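Local coordinates for nodulation fucosyltransferase NodZ (Bradyrhizobium sp., PDB 2HHC), which belongs to the NodZ family of nodulation proteins, members of the GT-B clan, at residues A[202-207]-A[309-314]; A[273-278]-A[291-296]; A[277-282]-A[297-302]. One frame throughout, in Å; residues are numbered along the deposited sequence.

Contact 1: residues A[202-207]-A[309-314]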
loop_
_atom_site.group_PDB
_atom_site.type_symbol
_atom_site.label_atom_id
_atom_site.label_comp_id
_atom_site.label_asym_id
_atom_site.label_seq_id
_atom_site.Cartn_x
_atom_site.Cartn_y
_atom_site.Cartn_z
ATOM N N CYS A 202 22.553 -6.470 -6.004
ATOM C CA CYS A 202 23.861 -5.905 -5.749
ATOM C C CYS A 202 24.230 -4.834 -6.754
ATOM O O CYS A 202 24.805 -3.824 -6.344
ATOM C CB CYS A 202 24.960 -6.960 -5.681
ATOM S SG CYS A 202 24.776 -8.108 -4.270
ATOM N N MET A 203 23.962 -5.075 -8.035
ATOM C CA MET A 203 24.207 -4.066 -9.071
ATOM C C MET A 203 23.436 -2.773 -8.793
ATOM O O MET A 203 23.970 -1.671 -8.977
ATOM C CB MET A 203 23.719 -4.558 -10.452
ATOM C CG MET A 203 24.158 -5.936 -10.916
ATOM S SD MET A 203 23.613 -6.149 -12.624
ATOM C CE MET A 203 22.521 -7.532 -12.689
ATOM N N ALA A 204 22.178 -2.896 -8.377
ATOM C CA ALA A 204 21.361 -1.725 -8.044
ATOM C C ALA A 204 21.963 -0.976 -6.868
ATOM O O ALA A 204 22.007 0.258 -6.881
ATOM C CB ALA A 204 19.930 -2.122 -7.745
ATOM N N ILE A 205 22.404 -1.701 -5.829
ATOM C CA ILE A 205 23.008 -1.044 -4.675
ATOM C C ILE A 205 24.296 -0.319 -5.049
ATOM O O ILE A 205 24.512 0.809 -4.639
ATOM C CB ILE A 205 23.184 -2.033 -3.494
ATOM C CG1 ILE A 205 21.821 -2.514 -2.956
ATOM C CG2 ILE A 205 23.967 -1.395 -2.343
ATOM C CD1 ILE A 205 21.946 -3.675 -2.014
ATOM N N ARG A 206 25.146 -0.954 -5.854
ATOM C CA ARG A 206 26.378 -0.313 -6.322
ATOM C C ARG A 206 26.046 0.997 -7.077
ATOM O O ARG A 206 26.721 2.025 -6.868
ATOM C CB ARG A 206 27.211 -1.291 -7.164
ATOM C CG ARG A 206 27.723 -2.446 -6.317
ATOM C CD ARG A 206 28.515 -3.514 -7.042
ATOM N NE ARG A 206 28.863 -4.570 -6.069
ATOM C CZ ARG A 206 28.621 -5.870 -6.174
ATOM N NH1 ARG A 206 28.142 -6.404 -7.303
ATOM N NH2 ARG A 206 28.939 -6.658 -5.151
ATOM N N LYS A 207 25.022 0.955 -7.935
ATOM C CA LYS A 207 24.599 2.130 -8.708
ATOM C C LYS A 207 24.154 3.235 -7.789
ATOM O O LYS A 207 24.572 4.397 -7.941
ATOM C CB LYS A 207 23.520 1.759 -9.749
ATOM C CG LYS A 207 22.858 2.970 -10.492
ATOM C CD LYS A 207 21.889 2.435 -11.550
ATOM C CE LYS A 207 21.124 3.535 -12.302
ATOM N NZ LYS A 207 21.977 4.291 -13.238
ATOM N N GLY A 309 17.259 -6.250 -17.627
ATOM C CA GLY A 309 18.683 -6.400 -17.320
ATOM C C GLY A 309 19.385 -5.065 -17.089
ATOM O O GLY A 309 20.518 -5.034 -16.586
ATOM N N HIS A 310 18.708 -3.963 -17.449
ATOM C CA HIS A 310 19.282 -2.626 -17.389
ATOM C C HIS A 310 18.588 -1.847 -16.293
ATOM O O HIS A 310 17.379 -1.889 -16.179
ATOM C CB HIS A 310 19.095 -1.899 -18.716
ATOM N N LEU A 311 19.389 -1.141 -15.509
ATOM C CA LEU A 311 18.912 -0.315 -14.401
ATOM C C LEU A 311 18.568 1.063 -14.921
ATOM O O LEU A 311 19.243 1.592 -15.796
ATOM C CB LEU A 311 20.027 -0.166 -13.366
ATOM C CG LEU A 311 20.240 -1.317 -12.384
ATOM C CD1 LEU A 311 21.607 -1.248 -11.720
ATOM C CD2 LEU A 311 19.151 -1.267 -11.340
ATOM N N THR A 312 17.519 1.652 -14.390
ATOM C CA THR A 312 17.229 3.043 -14.672
ATOM C C THR A 312 17.074 3.816 -13.372
ATOM O O THR A 312 16.864 3.224 -12.302
ATOM C CB THR A 312 15.991 3.195 -15.575
ATOM O OG1 THR A 312 15.952 4.525 -16.110
ATOM C CG2 THR A 312 14.707 2.917 -14.827
ATOM N N MET A 313 17.248 5.123 -13.467
ATOM C CA MET A 313 17.071 5.998 -12.328
ATOM C C MET A 313 16.093 7.082 -12.705
ATOM O O MET A 313 16.152 7.643 -13.802
ATOM C CB MET A 313 18.404 6.604 -11.926
ATOM C CG MET A 313 18.672 6.542 -10.463
ATOM S SD MET A 313 19.404 7.984 -9.749
ATOM C CE MET A 313 18.176 9.246 -10.104
ATOM N N ILE A 314 15.189 7.368 -11.771
ATOM C CA ILE A 314 14.141 8.325 -11.956
ATOM C C ILE A 314 14.287 9.402 -10.879
ATOM O O ILE A 314 14.341 9.100 -9.685
ATOM C CB ILE A 314 12.770 7.626 -11.848
ATOM C CG1 ILE A 314 12.708 6.482 -12.873
ATOM C CG2 ILE A 314 11.640 8.615 -12.007
ATOM C CD1 ILE A 314 11.431 5.653 -12.794
HETATM O O HOH W 1 22.553 1.901 -15.064
#

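Contact 2: residues A[273-278]-A[291-296]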
loop_
_atom_site.group_PDB
_atom_site.type_symbol
_atom_site.label_atom_id
_atom_site.label_comp_id
_atom_site.label_asym_id
_atom_site.label_seq_id
_atom_site.Cartn_x
_atom_site.Cartn_y
_atom_site.Cartn_z
ATOM N N LEU A 273 9.295 4.086 6.576
ATOM C CA LEU A 273 10.697 4.443 6.633
ATOM C C LEU A 273 11.322 4.495 5.233
ATOM O O LEU A 273 12.152 5.326 4.964
ATOM C CB LEU A 273 11.445 3.509 7.539
ATOM C CG LEU A 273 11.297 3.738 9.055
ATOM C CD1 LEU A 273 11.941 2.633 9.768
ATOM C CD2 LEU A 273 11.874 5.110 9.459
ATOM N N LEU A 274 10.923 3.624 4.330
ATOM C CA LEU A 274 11.394 3.712 2.957
ATOM C C LEU A 274 11.100 5.089 2.364
ATOM O O LEU A 274 11.921 5.637 1.574
ATOM C CB LEU A 274 10.809 2.602 2.087
ATOM C CG LEU A 274 11.385 1.216 2.287
ATOM C CD1 LEU A 274 10.532 0.141 1.689
ATOM C CD2 LEU A 274 12.812 1.105 1.675
ATOM N N ALA A 275 9.968 5.681 2.715
ATOM C CA ALA A 275 9.603 7.000 2.186
ATOM C C ALA A 275 10.433 8.167 2.725
ATOM O O ALA A 275 10.287 9.298 2.268
ATOM C CB ALA A 275 8.137 7.261 2.410
ATOM N N ARG A 276 11.288 7.868 3.693
ATOM C CA ARG A 276 12.224 8.813 4.305
ATOM C C ARG A 276 13.635 8.737 3.736
ATOM O O ARG A 276 14.556 9.460 4.156
ATOM C CB ARG A 276 12.323 8.546 5.821
ATOM C CG ARG A 276 11.012 8.599 6.663
ATOM C CD ARG A 276 10.449 10.003 6.930
ATOM N NE ARG A 276 11.172 10.737 7.979
ATOM C CZ ARG A 276 11.004 10.589 9.300
ATOM N NH1 ARG A 276 10.200 9.644 9.818
ATOM N NH2 ARG A 276 11.720 11.343 10.115
ATOM N N CYS A 277 13.844 7.803 2.828
ATOM C CA CYS A 277 15.175 7.601 2.238
ATOM C C CYS A 277 15.491 8.628 1.153
ATOM O O CYS A 277 14.622 9.328 0.657
ATOM C CB CYS A 277 15.253 6.198 1.667
ATOM S SG CYS A 277 15.158 4.888 2.903
ATOM N N ALA A 278 16.789 8.722 0.841
ATOM C CA ALA A 278 17.259 9.611 -0.193
ATOM C C ALA A 278 17.107 9.009 -1.559
ATOM O O ALA A 278 16.879 9.706 -2.530
ATOM C CB ALA A 278 18.696 10.005 0.067
ATOM N N ARG A 291 5.260 2.103 -3.291
ATOM C CA ARG A 291 4.557 3.224 -3.968
ATOM C C ARG A 291 4.677 4.493 -3.114
ATOM O O ARG A 291 4.913 5.548 -3.694
ATOM C CB ARG A 291 3.085 2.869 -4.244
ATOM C CG ARG A 291 2.327 3.947 -4.956
ATOM C CD ARG A 291 2.929 4.416 -6.226
ATOM N NE ARG A 291 2.046 5.369 -6.903
ATOM C CZ ARG A 291 2.233 5.902 -8.103
ATOM N NH1 ARG A 291 3.305 5.546 -8.842
ATOM N NH2 ARG A 291 1.417 6.803 -8.568
ATOM N N TYR A 292 4.466 4.424 -1.813
ATOM C CA TYR A 292 4.576 5.624 -0.942
ATOM C C TYR A 292 5.977 6.209 -1.115
ATOM O O TYR A 292 6.124 7.397 -1.413
ATOM C CB TYR A 292 4.289 5.246 0.483
ATOM C CG TYR A 292 4.214 6.403 1.440
ATOM C CD1 TYR A 292 3.677 7.592 1.047
ATOM C CD2 TYR A 292 4.698 6.275 2.715
ATOM C CE1 TYR A 292 3.557 8.648 1.955
ATOM C CE2 TYR A 292 4.587 7.304 3.604
ATOM C CZ TYR A 292 4.005 8.471 3.208
ATOM O OH TYR A 292 3.930 9.531 4.164
ATOM N N ALA A 293 6.990 5.380 -1.042
ATOM C CA ALA A 293 8.379 5.860 -1.290
ATOM C C ALA A 293 8.546 6.481 -2.690
ATOM O O ALA A 293 9.140 7.567 -2.857
ATOM C CB ALA A 293 9.340 4.760 -1.082
ATOM N N ARG A 294 8.010 5.866 -3.736
ATOM C CA ARG A 294 8.033 6.416 -5.070
ATOM C C ARG A 294 7.443 7.832 -5.123
ATOM O O ARG A 294 7.939 8.700 -5.835
ATOM C CB ARG A 294 7.309 5.485 -6.057
ATOM C CG ARG A 294 7.090 6.031 -7.452
ATOM C CD ARG A 294 8.387 6.346 -8.186
ATOM N NE ARG A 294 8.193 6.952 -9.512
ATOM C CZ ARG A 294 7.926 8.246 -9.731
ATOM N NH1 ARG A 294 7.807 9.091 -8.721
ATOM N NH2 ARG A 294 7.788 8.698 -10.970
ATOM N N LEU A 295 6.346 8.053 -4.404
ATOM C CA LEU A 295 5.726 9.398 -4.341
ATOM C C LEU A 295 6.599 10.452 -3.676
ATOM O O LEU A 295 6.515 11.664 -4.051
ATOM C CB LEU A 295 4.392 9.295 -3.591
ATOM C CG LEU A 295 3.308 8.523 -4.363
ATOM C CD1 LEU A 295 2.111 8.286 -3.389
ATOM C CD2 LEU A 295 2.935 9.068 -5.701
ATOM N N LEU A 296 7.386 10.061 -2.696
ATOM C CA LEU A 296 8.120 11.041 -1.849
ATOM C C LEU A 296 9.635 11.155 -2.016
ATOM O O LEU A 296 10.183 12.234 -1.780
ATOM C CB LEU A 296 7.805 10.826 -0.371
ATOM C CG LEU A 296 6.373 11.093 0.123
ATOM C CD1 LEU A 296 6.284 10.806 1.639
ATOM C CD2 LEU A 296 6.021 12.493 -0.161
#

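Contact 3: residues A[277-282]-A[297-302]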
loop_
_atom_site.group_PDB
_atom_site.type_symbol
_atom_site.label_atom_id
_atom_site.label_comp_id
_atom_site.label_asym_id
_atom_site.label_seq_id
_atom_site.Cartn_x
_atom_site.Cartn_y
_atom_site.Cartn_z
ATOM N N CYS A 277 13.844 7.803 2.828
ATOM C CA CYS A 277 15.175 7.601 2.238
ATOM C C CYS A 277 15.491 8.628 1.153
ATOM O O CYS A 277 14.622 9.328 0.657
ATOM C CB CYS A 277 15.253 6.198 1.667
ATOM S SG CYS A 277 15.158 4.888 2.903
ATOM N N ALA A 278 16.789 8.722 0.841
ATOM C CA ALA A 278 17.259 9.611 -0.193
ATOM C C ALA A 278 17.107 9.009 -1.559
ATOM O O ALA A 278 16.879 9.706 -2.530
ATOM C CB ALA A 278 18.696 10.005 0.067
ATOM N N THR A 279 17.328 7.700 -1.620
ATOM C CA THR A 279 17.216 6.938 -2.827
ATOM C C THR A 279 16.525 5.644 -2.427
ATOM O O THR A 279 16.818 5.104 -1.343
ATOM C CB THR A 279 18.606 6.583 -3.383
ATOM O OG1 THR A 279 19.248 7.775 -3.799
ATOM C CG2 THR A 279 18.512 5.598 -4.572
ATOM N N VAL A 280 15.616 5.175 -3.262
ATOM C CA VAL A 280 14.972 3.869 -3.039
ATOM C C VAL A 280 15.111 2.996 -4.272
ATOM O O VAL A 280 14.869 3.396 -5.403
ATOM C CB VAL A 280 13.490 3.993 -2.646
ATOM C CG1 VAL A 280 12.852 2.606 -2.472
ATOM C CG2 VAL A 280 13.392 4.647 -1.315
ATOM N N ILE A 281 15.532 1.754 -4.005
ATOM C CA ILE A 281 15.641 0.688 -4.988
ATOM C C ILE A 281 14.395 -0.191 -4.851
ATOM O O ILE A 281 14.102 -0.715 -3.769
ATOM C CB ILE A 281 16.917 -0.163 -4.762
ATOM C CG1 ILE A 281 18.169 0.675 -5.058
ATOM C CG2 ILE A 281 16.849 -1.398 -5.634
ATOM C CD1 ILE A 281 19.423 0.118 -4.541
ATOM N N ARG A 282 13.654 -0.306 -5.939
ATOM C CA ARG A 282 12.381 -1.061 -5.993
ATOM C C ARG A 282 12.593 -2.375 -6.737
ATOM O O ARG A 282 12.653 -2.425 -7.969
ATOM C CB ARG A 282 11.325 -0.243 -6.731
ATOM C CG ARG A 282 11.033 1.135 -6.143
ATOM C CD ARG A 282 9.944 1.818 -6.861
ATOM N NE ARG A 282 8.623 1.290 -6.492
ATOM C CZ ARG A 282 7.486 1.600 -7.098
ATOM N NH1 ARG A 282 7.461 2.423 -8.132
ATOM N NH2 ARG A 282 6.346 1.094 -6.646
ATOM N N VAL A 297 10.305 10.081 -2.364
ATOM C CA VAL A 297 11.766 10.036 -2.317
ATOM C C VAL A 297 12.386 10.702 -3.516
ATOM O O VAL A 297 11.850 10.622 -4.628
ATOM C CB VAL A 297 12.209 8.560 -2.257
ATOM C CG1 VAL A 297 13.692 8.337 -2.480
ATOM C CG2 VAL A 297 11.743 7.922 -0.936
ATOM N N PRO A 298 13.495 11.426 -3.299
ATOM C CA PRO A 298 14.125 12.139 -4.424
ATOM C C PRO A 298 14.533 11.311 -5.656
ATOM O O PRO A 298 14.402 11.781 -6.806
ATOM C CB PRO A 298 15.369 12.743 -3.767
ATOM C CG PRO A 298 14.992 12.955 -2.363
ATOM C CD PRO A 298 14.110 11.775 -2.011
ATOM N N ARG A 299 15.052 10.117 -5.427
ATOM C CA ARG A 299 15.548 9.290 -6.541
ATOM C C ARG A 299 15.120 7.832 -6.356
ATOM O O ARG A 299 15.201 7.280 -5.259
ATOM C CB ARG A 299 17.075 9.334 -6.615
ATOM C CG ARG A 299 17.680 10.684 -6.942
ATOM C CD ARG A 299 18.898 10.821 -6.028
ATOM N NE ARG A 299 20.068 11.227 -6.713
ATOM C CZ ARG A 299 21.278 11.387 -6.173
ATOM N NH1 ARG A 299 21.538 11.154 -4.896
ATOM N NH2 ARG A 299 22.238 11.802 -6.947
ATOM N N ILE A 300 14.738 7.212 -7.459
ATOM C CA ILE A 300 14.253 5.851 -7.484
ATOM C C ILE A 300 15.114 5.069 -8.482
ATOM O O ILE A 300 15.394 5.551 -9.591
ATOM C CB ILE A 300 12.786 5.825 -7.925
ATOM C CG1 ILE A 300 11.907 6.623 -6.932
ATOM C CG2 ILE A 300 12.297 4.387 -8.007
ATOM C CD1 ILE A 300 11.682 8.087 -7.351
ATOM N N ILE A 301 15.578 3.892 -8.085
ATOM C CA ILE A 301 16.343 3.017 -8.992
ATOM C C ILE A 301 15.557 1.712 -9.161
ATOM O O ILE A 301 15.062 1.114 -8.183
ATOM C CB ILE A 301 17.710 2.773 -8.447
ATOM C CG1 ILE A 301 18.553 4.036 -8.610
ATOM C CG2 ILE A 301 18.365 1.572 -9.138
ATOM C CD1 ILE A 301 19.946 4.040 -7.983
ATOM N N GLU A 302 15.473 1.248 -10.402
ATOM C CA GLU A 302 14.801 -0.001 -10.665
ATOM C C GLU A 302 15.264 -0.584 -11.980
ATOM O O GLU A 302 15.829 0.130 -12.802
ATOM C CB GLU A 302 13.305 0.214 -10.681
ATOM C CG GLU A 302 12.830 1.016 -11.853
ATOM C CD GLU A 302 11.531 1.759 -11.590
ATOM O OE1 GLU A 302 11.253 2.121 -10.450
ATOM O OE2 GLU A 302 10.782 1.983 -12.550
HETATM O O HOH W 2 9.244 3.473 -10.095
#

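Contact 1: residues A[202-207]-A[309-314]
M203 and L311 meet where helix 192-209 packs against the edge strand 311-315, a small example of how an amphipathic helix rests on a sheet through a few aliphatic carbons. The short axes pass 9.8 Å apart at 41°. M203 contributes the part of itself nearest the backbone: its carbonyl O lies 3.6 Å from L311 CD1, and its CB touches the same methyl more loosely. One residue later, A204 presents both its backbone and its methyl. A204 CA is 3.7 Å from L311 CD1, and A204 CB is 3.8 Å from L311 CD2, so the fork of the leucine spans this small residue. One turn after M203, K207 reaches toward the strand. Its CG is anti to the backbone N (chi1 172°), and the chain stays extended as far as CE, sliding past the leucine in the opposite direction. K207 CD lies 3.7 Å from L311 CB, and K207 CE comes within 4.1 Å of M313 CB. Only at chi4 (72°) does the chain turn, carrying NZ to a water at 3.1 Å, which in turn gives a weak hydrogen bond to L311 O. I301 and F303 of the neighbouring strand 299-303 also touch L311, which thus links the helix to the sheet it belongs to. The chemistry is thus divided within one lysine: its methylenes extend the apolar seam around L311, whereas its ammonium is served by water at a contact near the protein surface, the water-mediated link from that ammonium to L311 O being weak.

Contact 2: residues A[273-278]-A[291-296]
A275 and A293 bring their backbones close, A275 CA lying 3.9 Å from A293 CA, an approach that shows what two methyl side chains permit. A type I turn runs from L274 to C277, in the stretch linking helix 258-274 to strand 279-283, whereas A293 sits within the short helix 291-296. On one flank of the alanine pair, A293 CB packs against L274, 3.8 Å from the carbonyl O and 4.1 Å from CB of that leucine. On another, A275 CB lies over a face of the Y292 ring in a CH-pi contact, 4.0 Å from the centroid and 29° off the normal, nearest to the CD2–CE2 side. The tyrosine CG is anti to the backbone N (chi1 -173°), and chi2 of 36° sets the turn of the ring. L296 closes the patch from the last turn, its CD1 4.1 Å from A275 CB and its CB against A275 O. Beyond the pair, Y292 also stacks with F145 and meets the ring of Y272. A segment linking a helix to the next strand, packed on the following helix beside a largely parallel sheet, is consistent with the Rossmann-like domains of the GT-B fold.

Contact 3: residues A[277-282]-A[297-302]
A beta-alpha-beta unit, formed by strand 279-283, helix 291-296 and strand 299-303, brings V280 and I301 together as neighbours in a parallel pair. Both backbone polar atoms of V280 are bonded to strand 299-303: its N donates to R299 O at 2.9 Å, and its O accepts from I301 N at 2.8 Å with an N-H...O angle of 167°. R282 N then reaches I301 O at 3.0 Å, completing the staggered parallel ladder, while the bond from R299 N to A278 O is weak. Side chains alternate along the strands, V280 and I300 on one face of the sheet, I281 and I301 on the other. V280 CG2 meets V297 CG2, just before strand 299-303, at 3.7 Å, the two valines crossing at about a right angle. On the opposite face I281 and I301 lie side by side, I281 CG1 being 4.0 Å from I301 CB. R282 runs beside I300, its CD 3.7 Å from I300 CG2, and a water lies in the plane of its guanidinium, 2.9 Å from NH1. E302 OE1 stays 4.5 Å from R282 NH1, beyond a salt bridge; the other guanidinium nitrogens, NE and NH2, bind T290 OG1 and S287 O. Strand 170-176 flanks strand 279-283, the antiparallel strand 311-315 borders strand 299-303, and helix 192-209 lies over I281 and I301.

In the fold
Followed from the N terminus, the chain first supplies helix 192-209, whose turn 202-207 must wait about a hundred residues for strand 311-315 to close contact 1. Within that wide loop lie the other two. Contact 2 starts near the C-terminal part of helix 258-274 and contact 3 just after it, sharing C277 and A278; their second segments, 291-296 and 297-302, also follow directly, so the two short loops interleave. Their centres lie about 7 Å apart, while contact 1 is centred about 10 Å from contact 3. Strand 299-303 joins the set: T312 and I314 pair with E302 and I300, tying edge strand, parallel core and covering helices into one domain.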